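Local coordinates for tumor necrosis factor receptor superfamily member 16 (Rattus norvegicus, PDB 1SG1), which probably acts as a low-affinity cell-surface receptor for nerve growth factor and other neurotrophins, binding them through its extracellular cysteine-rich repeats, at residues 100-105 and 153-158; 106-111 and 115-120; 140-143 and 147-150. All blocks are in the same frame, centred on the assembly; numbering follows the deposited sequence.

Contact 1: 100-105 and 153-158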
# COMPACT_ATOMS: atom_id res chain seq x y z
N CYS C 100 18.53 15.20 4.94
CA CYS C 100 18.65 16.26 5.91
C CYS C 100 19.90 15.88 6.68
O CYS C 100 19.90 14.94 7.49
CB CYS C 100 17.43 16.29 6.82
SG CYS C 100 15.85 16.45 5.92
N GLU C 101 20.98 16.60 6.39
CA GLU C 101 22.28 16.35 7.02
C GLU C 101 22.20 16.48 8.54
O GLU C 101 21.18 16.87 9.10
CB GLU C 101 23.31 17.35 6.47
CG GLU C 101 23.39 17.42 4.96
CD GLU C 101 24.01 16.19 4.35
OE1 GLU C 101 24.57 15.39 5.12
OE2 GLU C 101 23.95 16.03 3.11
N VAL C 102 23.29 16.13 9.21
CA VAL C 102 23.31 16.26 10.66
C VAL C 102 23.08 17.73 11.00
O VAL C 102 23.61 18.62 10.32
CB VAL C 102 24.65 15.81 11.25
CG1 VAL C 102 24.64 16.00 12.75
CG2 VAL C 102 24.91 14.35 10.92
N GLY C 103 22.27 18.00 12.01
CA GLY C 103 22.00 19.36 12.38
C GLY C 103 20.86 19.90 11.57
O GLY C 103 20.53 21.08 11.63
N SER C 104 20.25 19.02 10.80
CA SER C 104 19.12 19.34 9.93
C SER C 104 18.08 18.21 9.99
O SER C 104 18.45 17.03 10.06
CB SER C 104 19.64 19.50 8.50
OG SER C 104 18.60 19.83 7.60
N GLY C 105 16.79 18.55 9.94
CA GLY C 105 15.75 17.53 10.03
C GLY C 105 14.54 17.51 9.10
O GLY C 105 14.11 18.52 8.53
N THR C 153 23.64 20.66 20.87
CA THR C 153 23.86 21.58 19.76
C THR C 153 22.92 21.11 18.68
O THR C 153 22.30 20.05 18.80
CB THR C 153 25.27 21.53 19.20
OG1 THR C 153 25.60 20.18 18.85
CG2 THR C 153 26.25 22.08 20.21
N PRO C 154 22.76 21.89 17.60
CA PRO C 154 21.84 21.38 16.59
C PRO C 154 22.23 20.04 15.96
O PRO C 154 21.42 19.43 15.29
CB PRO C 154 21.78 22.53 15.58
CG PRO C 154 23.09 23.23 15.76
CD PRO C 154 23.26 23.22 17.25
N TRP C 155 23.45 19.55 16.19
CA TRP C 155 23.87 18.29 15.59
C TRP C 155 24.15 17.13 16.55
O TRP C 155 24.37 16.00 16.12
CB TRP C 155 25.09 18.51 14.68
CG TRP C 155 26.27 19.07 15.35
CD1 TRP C 155 27.30 18.37 15.91
CD2 TRP C 155 26.52 20.45 15.61
NE1 TRP C 155 28.18 19.24 16.51
CE2 TRP C 155 27.73 20.52 16.34
CE3 TRP C 155 25.85 21.63 15.30
CZ2 TRP C 155 28.27 21.73 16.76
CZ3 TRP C 155 26.39 22.84 15.72
CH2 TRP C 155 27.59 22.88 16.44
N ALA C 156 24.16 17.38 17.84
CA ALA C 156 24.35 16.29 18.78
C ALA C 156 23.56 16.55 20.05
O ALA C 156 23.55 17.66 20.57
CB ALA C 156 25.82 16.10 19.10
N ASP C 157 22.87 15.53 20.52
CA ASP C 157 22.07 15.64 21.74
C ASP C 157 22.96 15.73 22.97
O ASP C 157 24.13 15.36 22.93
CB ASP C 157 21.14 14.42 21.86
CG ASP C 157 20.33 14.41 23.13
OD1 ASP C 157 19.83 15.48 23.56
OD2 ASP C 157 20.17 13.33 23.70
N ALA C 158 22.41 16.24 24.06
CA ALA C 158 23.14 16.37 25.31
C ALA C 158 23.51 15.00 25.89
O ALA C 158 22.88 13.99 25.59
CB ALA C 158 22.32 17.16 26.29
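Gly103 meets Pro154 through the backbone where two successive cysteine-rich regions of the TNF receptor type abut. Gly103 CA points a C-H at Pro154 O from 3.0 Å, almost straight at 174°, a weak polar contact where no N-H donor reaches between the two segments. Next to it the two chains run almost as near, Gly103 CA lying 3.9 Å from Trp155 CA. Glycine suits this place: it holds the third position of the type II turn from Glu101 to Ser104, with a positive phi of 86° that glycine adopts readily, and with only hydrogens on its CA it can sit this near Pro154 O. Beside it the Val102 and Trp155 side chains cross at about a right angle, the detail of their closest approach being doubtful. Ser127 helps position the pair from outside, since its backbone bonds with both Gly103 and Pro154 and its hydroxyl meets Ser104 O. On the other segment, Trp155 CG sits between the backbone N and the carbonyl carbon (chi1 60°), which folds the indole back along its own chain. Thr153 OG1, which also takes weak bonds from Trp155 N and Ala156 N, then lies 3.3 Å above the ring centre.

Contact 2: 106-111 and 115-120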
# COMPACT_ATOMS: atom_id res chain seq x y z
N LEU C 106 13.96 16.32 8.97
CA LEU C 106 12.80 16.12 8.12
C LEU C 106 11.61 17.06 8.38
O LEU C 106 11.24 17.30 9.52
CB LEU C 106 12.32 14.67 8.23
CG LEU C 106 11.01 14.39 7.49
CD1 LEU C 106 11.10 14.91 6.08
CD2 LEU C 106 10.75 12.92 7.47
N VAL C 107 11.01 17.58 7.31
CA VAL C 107 9.84 18.45 7.44
C VAL C 107 8.75 17.80 6.61
O VAL C 107 7.64 17.58 7.08
CB VAL C 107 10.04 19.83 6.84
CG1 VAL C 107 8.86 20.66 7.14
CG2 VAL C 107 11.26 20.49 7.38
N PHE C 108 9.10 17.50 5.37
CA PHE C 108 8.19 16.88 4.44
C PHE C 108 8.86 15.67 3.81
O PHE C 108 9.96 15.76 3.25
CB PHE C 108 7.77 17.91 3.39
CG PHE C 108 6.83 18.97 3.93
CD1 PHE C 108 7.10 20.33 3.74
CD2 PHE C 108 5.66 18.61 4.61
CE1 PHE C 108 6.22 21.31 4.21
CE2 PHE C 108 4.78 19.59 5.08
CZ PHE C 108 5.06 20.94 4.88
N SER C 109 8.19 14.53 3.92
CA SER C 109 8.70 13.29 3.37
C SER C 109 8.92 13.30 1.85
O SER C 109 8.21 13.97 1.10
CB SER C 109 7.77 12.14 3.73
OG SER C 109 8.31 11.40 4.80
N CYS C 110 9.93 12.54 1.43
CA CYS C 110 10.29 12.40 0.03
C CYS C 110 9.50 11.26 -0.60
O CYS C 110 9.85 10.10 -0.43
CB CYS C 110 11.77 12.12 -0.12
SG CYS C 110 12.33 11.96 -1.84
N GLN C 111 8.46 11.62 -1.34
CA GLN C 111 7.59 10.67 -2.00
C GLN C 111 7.26 11.16 -3.40
O GLN C 111 7.01 12.34 -3.62
CB GLN C 111 6.28 10.53 -1.21
CG GLN C 111 6.43 10.64 0.29
CD GLN C 111 5.16 10.24 1.00
OE1 GLN C 111 4.07 10.66 0.61
NE2 GLN C 111 5.29 9.44 2.06
N ASN C 115 10.45 15.89 -3.56
CA ASN C 115 11.77 15.62 -3.00
C ASN C 115 11.69 16.08 -1.54
O ASN C 115 10.89 16.94 -1.18
CB ASN C 115 12.86 16.40 -3.74
CG ASN C 115 14.25 16.22 -3.12
OD1 ASN C 115 14.59 15.17 -2.59
ND2 ASN C 115 15.05 17.26 -3.19
N THR C 116 12.52 15.45 -0.71
CA THR C 116 12.65 15.74 0.71
C THR C 116 12.74 17.22 1.02
O THR C 116 13.57 17.93 0.45
CB THR C 116 13.94 15.14 1.26
OG1 THR C 116 14.03 13.76 0.90
CG2 THR C 116 14.00 15.28 2.77
N VAL C 117 11.88 17.69 1.92
CA VAL C 117 11.92 19.08 2.39
C VAL C 117 12.58 19.07 3.77
O VAL C 117 11.99 18.58 4.74
CB VAL C 117 10.53 19.68 2.59
CG1 VAL C 117 10.67 21.06 3.21
CG2 VAL C 117 9.80 19.75 1.28
N CYS C 118 13.80 19.59 3.87
CA CYS C 118 14.52 19.61 5.15
C CYS C 118 14.39 20.88 5.98
O CYS C 118 13.84 21.88 5.55
CB CYS C 118 15.99 19.32 4.95
SG CYS C 118 16.29 17.65 4.33
N GLU C 119 14.96 20.83 7.17
CA GLU C 119 14.89 21.94 8.12
C GLU C 119 16.14 21.99 9.00
O GLU C 119 16.64 20.97 9.46
CB GLU C 119 13.66 21.73 8.99
CG GLU C 119 13.46 22.66 10.14
CD GLU C 119 12.21 22.28 10.91
OE1 GLU C 119 12.17 21.17 11.49
OE2 GLU C 119 11.26 23.09 10.92
N GLU C 120 16.66 23.20 9.20
CA GLU C 120 17.81 23.41 10.06
C GLU C 120 17.09 23.30 11.40
O GLU C 120 16.07 23.97 11.60
CB GLU C 120 18.35 24.82 9.85
CG GLU C 120 19.83 24.99 10.07
CD GLU C 120 20.68 24.24 9.05
OE1 GLU C 120 20.25 24.14 7.88
OE2 GLU C 120 21.77 23.75 9.43
O HOH W 1 12.46 18.19 11.77
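Val107 and Phe108 both direct their N-H groups at a single acceptor, Val117 O, forming a classic beta bulge. Phe108 N lies 3.1 Å from Val117 O, in the carbonyl plane and on a lone pair; Val107 N, 2.9 Å from Val117 O, comes nearly end-on at 170° to the C=O. The return bond, Val117 N to Phe108 O at 3.0 Å, is close to straight. The bulge interrupts the hairpin of strands 104-108 and 117-120 within a cysteine-rich region, and the chain turns a corner at Val107. Beta-branched Val117 suits the pairing: it runs beside Phe108, its CB at the edge of the phenyl ring in the ring plane, while Val107 CG1 lies 3.8 Å above one ring face, off centre. Val117 CG1, opposite the backbone N (chi1 174°), lies by Phe108 CD1 and Val107 CB. Toward the loop, Cys110, disulfide-bonded to Cys97, packs against Thr116, whose OG1 bonds to Ser98 O. At the far end a water donates to Leu106 O (2.7 Å) and Glu119 OE1 (3.0 Å). Beyond the hairpin, the Glu119 carboxylate is salt-bridged to a basic side chain of another protein's chain and Leu106 packs on an aromatic one, probably of the neurotrophin.

Contact 3: 140-143 and 147-150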
# COMPACT_ATOMS: atom_id res chain seq x y z
N THR C 140 17.75 16.30 25.28
CA THR C 140 17.67 15.67 26.59
C THR C 140 18.11 16.74 27.60
O THR C 140 19.09 17.44 27.39
CB THR C 140 18.67 14.50 26.73
OG1 THR C 140 18.14 13.34 26.09
CG2 THR C 140 18.93 14.19 28.19
N VAL C 141 17.37 16.87 28.69
CA VAL C 141 17.75 17.85 29.71
C VAL C 141 18.40 17.11 30.87
O VAL C 141 17.72 16.39 31.61
CB VAL C 141 16.54 18.63 30.24
CG1 VAL C 141 17.00 19.72 31.18
CG2 VAL C 141 15.77 19.22 29.09
N CYS C 142 19.72 17.26 31.02
CA CYS C 142 20.45 16.61 32.11
C CYS C 142 19.94 17.08 33.46
O CYS C 142 19.58 18.24 33.63
CB CYS C 142 21.95 16.92 32.06
SG CYS C 142 22.96 16.17 30.75
N GLU C 143 19.92 16.16 34.41
CA GLU C 143 19.45 16.42 35.76
C GLU C 143 20.38 17.32 36.58
O GLU C 143 21.59 17.35 36.35
CB GLU C 143 19.26 15.08 36.47
CG GLU C 143 18.05 14.32 35.98
CD GLU C 143 16.84 14.57 36.85
OE1 GLU C 143 16.67 15.72 37.31
OE2 GLU C 143 16.05 13.63 37.06
N ARG C 147 26.04 15.33 35.52
CA ARG C 147 27.12 16.08 34.88
C ARG C 147 26.88 16.18 33.37
O ARG C 147 26.91 15.18 32.66
CB ARG C 147 28.45 15.37 35.16
CG ARG C 147 29.69 16.11 34.68
CD ARG C 147 30.94 15.41 35.19
NE ARG C 147 32.18 16.00 34.68
CZ ARG C 147 33.37 15.39 34.75
NH1 ARG C 147 33.46 14.19 35.30
NH2 ARG C 147 34.45 15.98 34.27
N GLN C 148 26.59 17.40 32.90
CA GLN C 148 26.36 17.63 31.48
C GLN C 148 27.70 17.49 30.79
O GLN C 148 28.44 18.46 30.68
CB GLN C 148 25.82 19.05 31.24
CG GLN C 148 25.35 19.32 29.81
CD GLN C 148 24.30 20.41 29.73
OE1 GLN C 148 23.34 20.31 28.97
NE2 GLN C 148 24.46 21.45 30.52
N LEU C 149 28.01 16.26 30.37
CA LEU C 149 29.27 15.94 29.73
C LEU C 149 29.43 16.66 28.41
O LEU C 149 30.51 17.10 28.05
CB LEU C 149 29.34 14.43 29.49
CG LEU C 149 29.61 13.54 30.71
CD1 LEU C 149 29.03 12.15 30.48
CD2 LEU C 149 31.10 13.50 30.96
N ARG C 150 28.33 16.75 27.68
CA ARG C 150 28.28 17.42 26.40
C ARG C 150 26.92 18.12 26.31
O ARG C 150 25.91 17.55 26.70
CB ARG C 150 28.44 16.39 25.27
CG ARG C 150 28.29 16.97 23.88
CD ARG C 150 28.70 15.96 22.80
NE ARG C 150 28.76 16.60 21.48
CZ ARG C 150 29.54 16.20 20.49
NH1 ARG C 150 30.35 15.15 20.65
NH2 ARG C 150 29.53 16.85 19.33
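Cys142 drives its sulfur against the backbone of Gln148 in the last cysteine-rich region of the chain, where the interleaved disulfides Cys139-Cys152 and Cys142-Cys160 mark a B2-type module as in other TNF receptors. The close part is small. Cys142 SG stands 3.8 Å from Gln148 CA and 4.1 Å from Gln148 CG, an ordinary van der Waals fit of a polarisable sulfur on aliphatic carbon. Cysteine suits this place because the same atom is covalently tied to Cys160, so the bridge that closes the module also gives the 147-150 chain something to lie on. The sulfur is anti to the carbonyl carbon of Cys142 (chi1 -71°), which aims it across the gap between two chains whose nearest CA atoms are still 6.0 Å apart. Gln148 is the centre of an inverse gamma turn, a tight bend that presents its CA and the first carbons of its side chain to the sulfur.

Everything else in the contact is loose and superficial. Past CG the Gln148 side chain stays extended at the surface, where a flexible amide is easily accommodated. Arg147 leads away with its chain fully stretched, a long charged side chain well placed at the surface, and packs on Glu161 near the C terminus. What the sulfur meets of Arg147 is backbone only: its carbonyl O, 4.5 Å from Cys142 SG.

How the contacts relate
From the N terminus, residues 100-105 come first and open the widest loop, which closes only when contact 1 brings in residues 153-158, with 47 residues in between. Nested inside it lie contact 2, a hairpin closed across three residues, and contact 3, equally short; these two follow in series and stay about 14 Å apart at their nearest atoms. Contact 1 touches both. Towards contact 2 it is joined by the Cys100-Cys118 disulfide and by a probable backbone hydrogen bond from Gly105 to Glu119; towards contact 3, by a probable bond between Asp157 OD1 and Thr140 N. Contact 1 thus links the hairpin of one cysteine-rich region to the disulfide-held loops of the next.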